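PDB 4KKI: transcobalamin-1 from Homo sapiens, which binds vitamin B12 with femtomolar affinity and protects it from the acidic environment of the stomach. Local coordinates for residues V336-I342 against E424-W430; T345-N349 against T371-F375; Y385-I389 against T400-L404. All blocks are in the same frame, centred on the assembly; numbering follows the deposited sequence.

How the contacts relate
All three contacts belong to the globular C-terminal beta domain, and together they illustrate how a small sheet can be bordered by glycans and still help to form a ligand site. Contact 1 closes the longest chain loop, with contacts 2 and 3 following one another inside it. Strands 345-353, 333-341, 426-432 and 400-406 lie in that order across one mixed sheet, so contact 1 sits between the other two, its centre about 9 Å from that of contact 2 and about 12 Å from that of contact 3. Strand 384-389 of a second sheet packs against the first in contact 3, where cyanocobalamin binds; glycans border contacts 1 and 2, and contact 2 lies at the outermost strand 345-353.

Contact 1: V336-I342 against E424-W430; sequences VNYSVRI and ENLEVRW. With NAG (2-acetamido-2-deoxy-beta-D-glucopyranose), chain H; NAG (2-acetamido-2-deoxy-beta-D-glucopyranose), chain B.
Arg341 and Glu427 meet in a salt bridge, Arg341 NH1 lying 2.7 Å from Glu427 OE2. The carboxylate oxygen lies in the guanidinium plane, yet the nitrogen comes from above the carboxylate plane, the two planes being 58° apart. From the opposite face Arg429 NE reaches Glu427 OE2 at 2.9 Å, while Arg429 NH2 binds Glu427 OE1, a side-on grip by two nitrogens. One carboxylate thus ties two arginines that lie side by side and probably offsets their mutual repulsion. Glu427 can serve both because its chain is fully extended, CG anti to the backbone N (chi1 179°), which carries the carboxylate past Ser339, alongside the chain of Arg341.

Beneath this network runs a parallel pair of strands in the mixed sheet of the beta domain, with Ser339, Arg341, Glu427 and Arg429 on one face and Val340 and Val428 on the other. Their ladder includes Val428 N to Ser339 O at 2.9 Å and Trp430 N to Arg341 O at 2.8 Å. On the valine face, Val428 CG2 lies 3.8 Å from Tyr338 CE1, and helix 358-368 packs on both residues. Where the pairing begins, Val336 CG2 touches Leu426 CD1 at 3.6 Å. Nearby, Asn337 ND2 carries an N-linked sugar and makes a weak hydrogen bond to Asn425 OD1.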
loop_
_atom_site.group_PDB
_atom_site.type_symbol
_atom_site.label_atom_id
_atom_site.label_comp_id
_atom_site.label_asym_id
_atom_site.label_seq_id
_atom_site.Cartn_x
_atom_site.Cartn_y
_atom_site.Cartn_z
ATOM N N VAL A 336 -24.033 18.623 4.777
ATOM C CA VAL A 336 -22.839 18.482 5.606
ATOM C C VAL A 336 -22.143 19.820 5.845
ATOM O O VAL A 336 -22.391 20.797 5.140
ATOM C CB VAL A 336 -21.815 17.529 4.956
ATOM C CG1 VAL A 336 -22.344 16.102 4.927
ATOM C CG2 VAL A 336 -21.467 18.009 3.555
ATOM N N ASN A 337 -21.265 19.850 6.840
ATOM C CA ASN A 337 -20.441 21.022 7.107
ATOM C C ASN A 337 -19.063 20.868 6.464
ATOM O O ASN A 337 -18.130 20.355 7.083
ATOM C CB ASN A 337 -20.307 21.246 8.617
ATOM C CG ASN A 337 -19.445 22.450 8.961
ATOM O OD1 ASN A 337 -19.388 23.426 8.211
ATOM N ND2 ASN A 337 -18.761 22.378 10.101
ATOM N N TYR A 338 -18.944 21.312 5.216
ATOM C CA TYR A 338 -17.692 21.205 4.474
ATOM C C TYR A 338 -16.768 22.387 4.734
ATOM O O TYR A 338 -17.140 23.540 4.513
ATOM C CB TYR A 338 -17.968 21.090 2.976
ATOM C CG TYR A 338 -16.724 21.022 2.117
ATOM C CD1 TYR A 338 -15.913 19.895 2.124
ATOM C CD2 TYR A 338 -16.370 22.080 1.288
ATOM C CE1 TYR A 338 -14.781 19.823 1.337
ATOM C CE2 TYR A 338 -15.238 22.018 0.497
ATOM C CZ TYR A 338 -14.448 20.886 0.525
ATOM O OH TYR A 338 -13.322 20.814 -0.262
ATOM N N SER A 339 -15.556 22.094 5.193
ATOM C CA SER A 339 -14.592 23.142 5.491
ATOM C C SER A 339 -13.226 22.865 4.871
ATOM O O SER A 339 -12.813 21.713 4.734
ATOM C CB SER A 339 -14.460 23.338 7.004
ATOM O OG SER A 339 -13.959 22.171 7.631
ATOM N N VAL A 340 -12.537 23.934 4.489
ATOM C CA VAL A 340 -11.170 23.836 3.996
ATOM C C VAL A 340 -10.245 24.599 4.933
ATOM O O VAL A 340 -10.294 25.828 4.998
ATOM C CB VAL A 340 -11.032 24.413 2.576
ATOM C CG1 VAL A 340 -9.569 24.440 2.155
ATOM C CG2 VAL A 340 -11.866 23.606 1.588
ATOM N N ARG A 341 -9.411 23.869 5.667
ATOM C CA ARG A 341 -8.505 24.485 6.631
ATOM C C ARG A 341 -7.061 24.539 6.134
ATOM O O ARG A 341 -6.475 23.521 5.768
ATOM C CB ARG A 341 -8.578 23.767 7.983
ATOM C CG ARG A 341 -7.427 24.096 8.927
ATOM C CD ARG A 341 -7.664 23.552 10.331
ATOM N NE ARG A 341 -8.540 24.426 11.108
ATOM C CZ ARG A 341 -9.819 24.169 11.369
ATOM N NH1 ARG A 341 -10.378 23.052 10.926
ATOM N NH2 ARG A 341 -10.535 25.029 12.080
ATOM N N ILE A 342 -6.506 25.746 6.122
ATOM C CA ILE A 342 -5.101 25.966 5.802
ATOM C C ILE A 342 -4.448 26.564 7.042
ATOM O O ILE A 342 -3.844 25.853 7.846
ATOM C CB ILE A 342 -4.957 26.918 4.604
ATOM C CG1 ILE A 342 -5.840 26.435 3.451
ATOM C CG2 ILE A 342 -3.502 27.033 4.172
ATOM C CD1 ILE A 342 -5.702 27.239 2.184
ATOM N N GLU A 424 -22.481 15.601 8.824
ATOM C CA GLU A 424 -21.059 15.316 8.973
ATOM C C GLU A 424 -20.205 16.574 8.840
ATOM O O GLU A 424 -20.416 17.388 7.941
ATOM C CB GLU A 424 -20.610 14.272 7.949
ATOM C CG GLU A 424 -20.248 12.929 8.553
ATOM C CD GLU A 424 -19.617 11.989 7.545
ATOM O OE1 GLU A 424 -18.703 11.232 7.931
ATOM O OE2 GLU A 424 -20.034 12.007 6.369
ATOM N N ASN A 425 -19.242 16.728 9.744
ATOM C CA ASN A 425 -18.265 17.805 9.645
ATOM C C ASN A 425 -17.101 17.413 8.737
ATOM O O ASN A 425 -16.042 17.006 9.212
ATOM C CB ASN A 425 -17.737 18.191 11.030
ATOM C CG ASN A 425 -18.805 18.802 11.911
ATOM O OD1 ASN A 425 -19.689 19.513 11.435
ATOM N ND2 ASN A 425 -18.730 18.526 13.209
ATOM N N LEU A 426 -17.309 17.531 7.430
ATOM C CA LEU A 426 -16.279 17.189 6.455
ATOM C C LEU A 426 -15.226 18.283 6.371
ATOM O O LEU A 426 -15.548 19.470 6.367
ATOM C CB LEU A 426 -16.903 16.971 5.080
ATOM C CG LEU A 426 -18.033 15.948 5.035
ATOM C CD1 LEU A 426 -18.560 15.819 3.619
ATOM C CD2 LEU A 426 -17.555 14.605 5.563
ATOM N N GLU A 427 -13.963 17.882 6.292
ATOM C CA GLU A 427 -12.879 18.851 6.270
ATOM C C GLU A 427 -11.708 18.385 5.420
ATOM O O GLU A 427 -11.302 17.225 5.485
ATOM C CB GLU A 427 -12.405 19.142 7.694
ATOM C CG GLU A 427 -11.247 20.120 7.785
ATOM C CD GLU A 427 -10.801 20.355 9.213
ATOM O OE1 GLU A 427 -11.535 19.948 10.139
ATOM O OE2 GLU A 427 -9.717 20.941 9.412
ATOM N N VAL A 428 -11.175 19.294 4.612
ATOM C CA VAL A 428 -9.921 19.053 3.919
ATOM C C VAL A 428 -8.863 19.967 4.528
ATOM O O VAL A 428 -8.975 21.190 4.457
ATOM C CB VAL A 428 -10.034 19.316 2.414
ATOM C CG1 VAL A 428 -8.773 18.843 1.711
ATOM C CG2 VAL A 428 -11.255 18.608 1.847
ATOM N N ARG A 429 -7.840 19.365 5.127
ATOM C CA ARG A 429 -6.888 20.098 5.954
ATOM C C ARG A 429 -5.461 20.073 5.402
ATOM O O ARG A 429 -4.944 19.020 5.031
ATOM C CB ARG A 429 -6.909 19.530 7.377
ATOM C CG ARG A 429 -5.890 20.132 8.333
ATOM C CD ARG A 429 -5.979 19.468 9.703
ATOM N NE ARG A 429 -7.335 19.523 10.248
ATOM C CZ ARG A 429 -7.711 18.950 11.388
ATOM N NH1 ARG A 429 -6.835 18.273 12.115
ATOM N NH2 ARG A 429 -8.968 19.054 11.801
ATOM N N TRP A 430 -4.834 21.243 5.356
ATOM C CA TRP A 430 -3.432 21.355 4.975
ATOM C C TRP A 430 -2.555 20.841 6.116
ATOM O O TRP A 430 -2.551 21.413 7.203
ATOM C CB TRP A 430 -3.102 22.813 4.658
ATOM C CG TRP A 430 -1.691 23.049 4.237
ATOM C CD1 TRP A 430 -0.714 23.667 4.962
ATOM C CD2 TRP A 430 -1.092 22.675 2.992
ATOM N NE1 TRP A 430 0.455 23.702 4.244
ATOM C CE2 TRP A 430 0.251 23.099 3.032
ATOM C CE3 TRP A 430 -1.563 22.025 1.846
ATOM C CZ2 TRP A 430 1.130 22.895 1.969
ATOM C CZ3 TRP A 430 -0.688 21.822 0.792
ATOM C CH2 TRP A 430 0.644 22.254 0.862
HETATM C C1 NAG H . -18.559 23.698 10.643
HETATM C C2 NAG H . -18.982 23.774 12.108
HETATM C C3 NAG H . -18.786 25.180 12.655
HETATM C C4 NAG H . -17.360 25.644 12.398
HETATM C C5 NAG H . -16.978 25.459 10.934
HETATM C C6 NAG H . -15.503 25.789 10.743
HETATM C C7 NAG H . -20.699 22.463 13.207
HETATM C C8 NAG H . -22.101 22.545 13.734
HETATM N N2 NAG H . -20.361 23.352 12.277
HETATM O O3 NAG H . -19.041 25.192 14.041
HETATM O O4 NAG H . -17.235 27.005 12.744
HETATM O O5 NAG H . -17.222 24.136 10.495
HETATM O O6 NAG H . -15.129 25.499 9.416
HETATM O O7 NAG H . -19.921 21.610 13.633
HETATM C C1 NAG B . 0.185 29.771 7.804
HETATM C C2 NAG B . 0.804 29.835 6.409
HETATM C C3 NAG B . 2.267 30.272 6.415
HETATM C C4 NAG B . 2.529 31.400 7.404
HETATM C C5 NAG B . 1.904 31.083 8.755
HETATM C C6 NAG B . 2.140 32.212 9.752
HETATM C C7 NAG B . 0.555 28.420 4.461
HETATM C C8 NAG B . 0.152 27.076 3.933
HETATM N N2 NAG B . 0.697 28.532 5.777
HETATM O O3 NAG B . 2.621 30.692 5.115
HETATM O O4 NAG B . 3.921 31.556 7.569
HETATM O O5 NAG B . 0.517 30.895 8.590
HETATM O O6 NAG B . 2.046 31.707 11.066
HETATM O O7 NAG B . 0.747 29.361 3.693
#

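Contact 2: T345-N349 against T371-F375; sequences TYFTN and TIFGF. With NAG (2-acetamido-2-deoxy-beta-D-glucopyranose), chain C; NAG (2-acetamido-2-deoxy-beta-D-glucopyranose), chain H; NAG (2-acetamido-2-deoxy-beta-D-glucopyranose), chain D.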
loop_
_atom_site.group_PDB
_atom_site.type_symbol
_atom_site.label_atom_id
_atom_site.label_comp_id
_atom_site.label_asym_id
_atom_site.label_seq_id
_atom_site.Cartn_x
_atom_site.Cartn_y
_atom_site.Cartn_z
ATOM N N THR A 345 -9.879 29.151 8.071
ATOM C CA THR A 345 -10.796 28.106 7.634
ATOM C C THR A 345 -11.978 28.688 6.863
ATOM O O THR A 345 -12.619 29.637 7.313
ATOM C CB THR A 345 -11.314 27.280 8.828
ATOM O OG1 THR A 345 -10.204 26.769 9.577
ATOM C CG2 THR A 345 -12.168 26.121 8.343
ATOM N N TYR A 346 -12.248 28.118 5.693
ATOM C CA TYR A 346 -13.419 28.483 4.906
ATOM C C TYR A 346 -14.431 27.347 4.991
ATOM O O TYR A 346 -14.069 26.183 4.832
ATOM C CB TYR A 346 -13.034 28.721 3.444
ATOM C CG TYR A 346 -11.844 29.638 3.245
ATOM C CD1 TYR A 346 -10.551 29.129 3.215
ATOM C CD2 TYR A 346 -12.013 31.009 3.077
ATOM C CE1 TYR A 346 -9.460 29.955 3.028
ATOM C CE2 TYR A 346 -10.923 31.847 2.892
ATOM C CZ TYR A 346 -9.648 31.313 2.869
ATOM O OH TYR A 346 -8.555 32.129 2.686
ATOM N N PHE A 347 -15.694 27.677 5.243
ATOM C CA PHE A 347 -16.720 26.648 5.394
ATOM C C PHE A 347 -18.073 27.041 4.805
ATOM O O PHE A 347 -18.434 28.216 4.772
ATOM C CB PHE A 347 -16.885 26.261 6.866
ATOM C CG PHE A 347 -17.409 27.370 7.729
ATOM C CD1 PHE A 347 -16.550 28.311 8.270
ATOM C CD2 PHE A 347 -18.764 27.471 8.003
ATOM C CE1 PHE A 347 -17.029 29.335 9.064
ATOM C CE2 PHE A 347 -19.251 28.491 8.797
ATOM C CZ PHE A 347 -18.382 29.423 9.329
ATOM N N THR A 348 -18.808 26.035 4.341
ATOM C CA THR A 348 -20.168 26.206 3.847
ATOM C C THR A 348 -20.983 24.979 4.221
ATOM O O THR A 348 -20.433 23.977 4.679
ATOM C CB THR A 348 -20.219 26.346 2.308
ATOM O OG1 THR A 348 -19.358 25.371 1.704
ATOM C CG2 THR A 348 -19.787 27.731 1.871
ATOM N N ASN A 349 -22.281 25.054 4.010
ATOM C CA ASN A 349 -23.102 23.879 4.110
ATOM C C ASN A 349 -23.455 23.491 2.695
ATOM O O ASN A 349 -24.041 24.269 1.961
ATOM C CB ASN A 349 -24.340 24.133 4.966
ATOM C CG ASN A 349 -25.198 25.267 4.445
ATOM O OD1 ASN A 349 -24.703 26.331 4.087
ATOM N ND2 ASN A 349 -26.498 25.039 4.408
ATOM N N THR A 371 -12.918 30.420 -6.220
ATOM C CA THR A 371 -11.794 31.123 -5.617
ATOM C C THR A 371 -11.351 30.429 -4.335
ATOM O O THR A 371 -10.158 30.262 -4.085
ATOM C CB THR A 371 -12.156 32.584 -5.292
ATOM O OG1 THR A 371 -12.755 33.198 -6.440
ATOM C CG2 THR A 371 -10.914 33.368 -4.888
ATOM N N ILE A 372 -12.327 30.014 -3.534
ATOM C CA ILE A 372 -12.059 29.477 -2.206
ATOM C C ILE A 372 -12.077 27.949 -2.193
ATOM O O ILE A 372 -11.251 27.312 -1.536
ATOM C CB ILE A 372 -13.062 30.043 -1.167
ATOM C CG1 ILE A 372 -12.523 31.328 -0.536
ATOM C CG2 ILE A 372 -13.332 29.045 -0.067
ATOM C CD1 ILE A 372 -12.431 32.498 -1.482
ATOM N N PHE A 373 -13.008 27.359 -2.932
ATOM C CA PHE A 373 -13.170 25.911 -2.917
ATOM C C PHE A 373 -12.712 25.243 -4.213
ATOM O O PHE A 373 -12.959 24.058 -4.430
ATOM C CB PHE A 373 -14.621 25.546 -2.600
ATOM C CG PHE A 373 -15.056 25.953 -1.221
ATOM C CD1 PHE A 373 -14.293 25.615 -0.113
ATOM C CD2 PHE A 373 -16.218 26.683 -1.030
ATOM C CE1 PHE A 373 -14.688 25.987 1.161
ATOM C CE2 PHE A 373 -16.617 27.062 0.241
ATOM C CZ PHE A 373 -15.850 26.713 1.338
ATOM N N GLY A 374 -12.041 26.006 -5.071
ATOM C CA GLY A 374 -11.477 25.453 -6.289
ATOM C C GLY A 374 -10.297 24.556 -5.969
ATOM O O GLY A 374 -9.397 24.943 -5.223
ATOM N N PHE A 375 -10.295 23.353 -6.531
ATOM C CA PHE A 375 -9.242 22.394 -6.223
ATOM C C PHE A 375 -8.678 21.711 -7.461
ATOM O O PHE A 375 -9.279 21.738 -8.536
ATOM C CB PHE A 375 -9.739 21.344 -5.222
ATOM C CG PHE A 375 -10.759 20.393 -5.788
ATOM C CD1 PHE A 375 -12.099 20.743 -5.841
ATOM C CD2 PHE A 375 -10.378 19.145 -6.256
ATOM C CE1 PHE A 375 -13.040 19.867 -6.358
ATOM C CE2 PHE A 375 -11.313 18.265 -6.773
ATOM C CZ PHE A 375 -12.646 18.628 -6.825
HETATM C C1 NAG C . -27.440 26.038 3.939
HETATM C C2 NAG C . -28.375 26.029 2.707
HETATM C C3 NAG C . -29.423 27.136 2.643
HETATM C C4 NAG C . -29.930 27.483 4.018
HETATM C C5 NAG C . -28.744 27.849 4.875
HETATM C C6 NAG C . -29.207 28.379 6.222
HETATM C C7 NAG C . -27.137 24.974 0.923
HETATM C C8 NAG C . -26.486 25.166 -0.413
HETATM N N2 NAG C . -27.547 26.083 1.523
HETATM O O3 NAG C . -30.534 26.701 1.858
HETATM O O4 NAG C . -30.820 28.589 3.917
HETATM O O5 NAG C . -28.002 26.663 5.091
HETATM O O6 NAG C . -29.811 27.321 6.972
HETATM O O7 NAG C . -27.285 23.876 1.427
HETATM C C1 NAG H . -18.559 23.698 10.643
HETATM C C2 NAG H . -18.982 23.774 12.108
HETATM C C3 NAG H . -18.786 25.180 12.655
HETATM C C4 NAG H . -17.360 25.644 12.398
HETATM C C5 NAG H . -16.978 25.459 10.934
HETATM C C6 NAG H . -15.503 25.789 10.743
HETATM C C7 NAG H . -20.699 22.463 13.207
HETATM C C8 NAG H . -22.101 22.545 13.734
HETATM N N2 NAG H . -20.361 23.352 12.277
HETATM O O3 NAG H . -19.041 25.192 14.041
HETATM O O4 NAG H . -17.235 27.005 12.744
HETATM O O5 NAG H . -17.222 24.136 10.495
HETATM O O6 NAG H . -15.129 25.499 9.416
HETATM O O7 NAG H . -19.921 21.610 13.633
HETATM C C1 NAG D . -16.308 33.477 -2.556
HETATM C C2 NAG D . -16.571 34.760 -3.381
HETATM C C3 NAG D . -16.068 36.057 -2.769
HETATM C C4 NAG D . -16.140 36.042 -1.259
HETATM C C5 NAG D . -15.464 34.797 -0.751
HETATM C C6 NAG D . -15.400 34.815 0.760
HETATM C C7 NAG D . -16.721 34.148 -5.693
HETATM C C8 NAG D . -15.979 33.768 -6.934
HETATM N N2 NAG D . -15.982 34.583 -4.686
HETATM O O3 NAG D . -16.894 37.114 -3.249
HETATM O O4 NAG D . -15.470 37.187 -0.751
HETATM O O5 NAG D . -16.288 33.722 -1.153
HETATM O O6 NAG D . -16.713 35.033 1.261
HETATM O O7 NAG D . -17.928 34.061 -5.613
#
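Ile372 and Tyr346 open the contact, their side chains crossing at about a right angle. Just before Ile372 in the short, weakly bonded helix, Thr371 OG1 lies 3.3 Å from the acetyl methyl C8 of the glycan on Asn369. Ile372 divides its branches: CG2 presses on Tyr346 CB at 3.5 Å, while CG1 makes an off-centre CH-pi contact, 4.1 Å from the centroid of the Tyr346 ring. Its CD1 continues toward the same sugar, so the isoleucine is wedged between tyrosine and carbohydrate. The tyrosine ring is also anchored at its far end, where OH bonds to Glu344.

Phe373 follows and points its ring edge at the strand. Tyr346 O lies in the ring plane, 3.7 Å from Phe373 CE1, and on the other side of CZ Thr348 OG1 approaches Phe373 CE2 obliquely at 3.5 Å. Ile372 CG2 sits over the centre of one ring face, so the same methyl touches both aromatic residues. With its CG anti to the carbonyl carbon (chi1 -65°), Phe373 brings this rim back to the strand although its CB sets off along it. Phe347 points from the strand away from the helix, and C5 of the glycan carried by Asn337 lies over one face of its ring, toward the rim, while Asn349 bears a sugar of its own.

Beyond Phe373 the chain passes through Gly374 to Phe375, which packs on helix 358-368 and strand 384-389. Phe373 touches both Ala365 of that helix and Val340 of strand 333-341, so the short helix closes over the edge strand 345-353 and its neighbour.

Contact 3: Y385-I389 against T400-L404; sequences YITCI and TYWEL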
loop_
_atom_site.group_PDB
_atom_site.type_symbol
_atom_site.label_atom_id
_atom_site.label_comp_id
_atom_site.label_asym_id
_atom_site.label_seq_id
_atom_site.Cartn_x
_atom_site.Cartn_y
_atom_site.Cartn_z
ATOM N N TYR A 385 -6.982 11.759 -6.320
ATOM C CA TYR A 385 -6.107 12.238 -5.261
ATOM C C TYR A 385 -6.072 13.762 -5.280
ATOM O O TYR A 385 -5.847 14.369 -6.326
ATOM C CB TYR A 385 -4.695 11.670 -5.441
ATOM C CG TYR A 385 -3.702 12.108 -4.386
ATOM C CD1 TYR A 385 -3.640 11.467 -3.154
ATOM C CD2 TYR A 385 -2.821 13.156 -4.625
ATOM C CE1 TYR A 385 -2.734 11.863 -2.186
ATOM C CE2 TYR A 385 -1.911 13.560 -3.662
ATOM C CZ TYR A 385 -1.871 12.908 -2.444
ATOM O OH TYR A 385 -0.969 13.304 -1.483
ATOM N N ILE A 386 -6.303 14.377 -4.122
ATOM C CA ILE A 386 -6.319 15.833 -4.018
ATOM C C ILE A 386 -4.908 16.393 -3.866
ATOM O O ILE A 386 -4.251 16.183 -2.844
ATOM C CB ILE A 386 -7.184 16.314 -2.835
ATOM C CG1 ILE A 386 -8.572 15.671 -2.888
ATOM C CG2 ILE A 386 -7.286 17.834 -2.832
ATOM C CD1 ILE A 386 -9.298 15.887 -4.201
ATOM N N THR A 387 -4.449 17.106 -4.888
ATOM C CA THR A 387 -3.096 17.652 -4.897
ATOM C C THR A 387 -3.071 19.121 -4.500
ATOM O O THR A 387 -2.220 19.547 -3.718
ATOM C CB THR A 387 -2.432 17.502 -6.281
ATOM O OG1 THR A 387 -3.204 18.202 -7.263
ATOM C CG2 THR A 387 -2.334 16.033 -6.675
ATOM N N CYS A 388 -4.004 19.897 -5.044
ATOM C CA CYS A 388 -4.015 21.335 -4.807
ATOM C C CYS A 388 -5.404 21.859 -4.473
ATOM O O CYS A 388 -6.406 21.381 -5.006
ATOM C CB CYS A 388 -3.479 22.090 -6.027
ATOM S SG CYS A 388 -1.960 21.433 -6.753
ATOM N N ILE A 389 -5.448 22.842 -3.581
ATOM C CA ILE A 389 -6.648 23.632 -3.333
ATOM C C ILE A 389 -6.233 25.096 -3.253
ATOM O O ILE A 389 -5.240 25.422 -2.599
ATOM C CB ILE A 389 -7.350 23.218 -2.026
ATOM C CG1 ILE A 389 -7.798 21.759 -2.097
ATOM C CG2 ILE A 389 -8.544 24.119 -1.748
ATOM C CD1 ILE A 389 -8.581 21.304 -0.896
ATOM N N THR A 400 4.318 18.048 2.988
ATOM C CA THR A 400 2.994 18.627 3.172
ATOM C C THR A 400 1.971 17.936 2.282
ATOM O O THR A 400 2.307 17.456 1.200
ATOM C CB THR A 400 2.989 20.125 2.829
ATOM O OG1 THR A 400 3.305 20.297 1.442
ATOM C CG2 THR A 400 4.007 20.872 3.673
ATOM N N TYR A 401 0.720 17.895 2.733
ATOM C CA TYR A 401 -0.348 17.286 1.947
ATOM C C TYR A 401 -1.730 17.719 2.425
ATOM O O TYR A 401 -1.874 18.304 3.497
ATOM C CB TYR A 401 -0.248 15.762 1.993
ATOM C CG TYR A 401 -0.708 15.148 3.298
ATOM C CD1 TYR A 401 0.053 15.269 4.454
ATOM C CD2 TYR A 401 -1.900 14.437 3.370
ATOM C CE1 TYR A 401 -0.363 14.705 5.646
ATOM C CE2 TYR A 401 -2.324 13.868 4.557
ATOM C CZ TYR A 401 -1.551 14.005 5.692
ATOM O OH TYR A 401 -1.968 13.441 6.876
ATOM N N TRP A 402 -2.743 17.424 1.617
ATOM C CA TRP A 402 -4.124 17.691 1.996
ATOM C C TRP A 402 -4.729 16.458 2.659
ATOM O O TRP A 402 -4.717 15.365 2.090
ATOM C CB TRP A 402 -4.954 18.114 0.782
ATOM C CG TRP A 402 -4.556 19.447 0.216
ATOM C CD1 TRP A 402 -3.780 19.674 -0.884
ATOM C CD2 TRP A 402 -4.912 20.737 0.727
ATOM N NE1 TRP A 402 -3.631 21.024 -1.091
ATOM C CE2 TRP A 402 -4.320 21.701 -0.113
ATOM C CE3 TRP A 402 -5.677 21.174 1.816
ATOM C CZ2 TRP A 402 -4.463 23.070 0.096
ATOM C CZ3 TRP A 402 -5.820 22.536 2.024
ATOM C CH2 TRP A 402 -5.216 23.468 1.169
ATOM N N GLU A 403 -5.250 16.642 3.867
ATOM C CA GLU A 403 -5.805 15.541 4.646
ATOM C C GLU A 403 -7.328 15.610 4.678
ATOM O O GLU A 403 -7.908 16.682 4.849
ATOM C CB GLU A 403 -5.245 15.575 6.069
ATOM C CG GLU A 403 -5.675 14.417 6.949
ATOM C CD GLU A 403 -5.211 14.580 8.384
ATOM O OE1 GLU A 403 -5.190 13.575 9.124
ATOM O OE2 GLU A 403 -4.868 15.718 8.774
ATOM N N LEU A 404 -7.972 14.461 4.508
ATOM C CA LEU A 404 -9.428 14.393 4.524
ATOM C C LEU A 404 -9.922 13.940 5.894
ATOM O O LEU A 404 -9.464 12.925 6.421
ATOM C CB LEU A 404 -9.929 13.439 3.441
ATOM C CG LEU A 404 -9.341 13.630 2.042
ATOM C CD1 LEU A 404 -9.983 12.658 1.070
ATOM C CD2 LEU A 404 -9.501 15.070 1.558
HETATM O O HOH W 1 -2.250 16.062 -0.843
#
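Trp402 lays one face of its indole against Ile389, and this is the tightly packed part of the contact. Ile389 CB makes a CH-pi contact 3.9 Å from the centroid of the six-membered ring, coming within 3.6 Å of Trp402 CZ2, and CG1 stands over the middle of the ring system. At the indole edge, in its plane, Thr387 O lies 3.2 Å from Trp402 CD1, while NE1 hydrogen-bonds to Leu392 O, which helps to fix the rotation of the ring. A leucine in place of Trp402 would probably leave Leu392 O without its donor and open a gap beside Ile389.

The other end is held more loosely, and a water bridges the strands. It donates to Ile386 O at 2.8 Å, accepts from Trp402 N at 2.9 Å and hydrogen-bonds to Tyr385 OH. Direct contacts here are long, such as Ile386 CG2 to Trp402 CB at 4.3 Å. Cyanocobalamin lies alongside: its N45 bonds to Ile386 O and Trp402 O, and its O39 to Leu404 N, so backbone from both strands grips the ligand.

The strands belong to different sheets and cross at 116°. Phe375 of strand 375-379 lies against Ile386 and Ile389, helix 358-368 meets Ile386 and Leu404, and Trp430 of strand 426-432 stacks edge-to-face with Trp402.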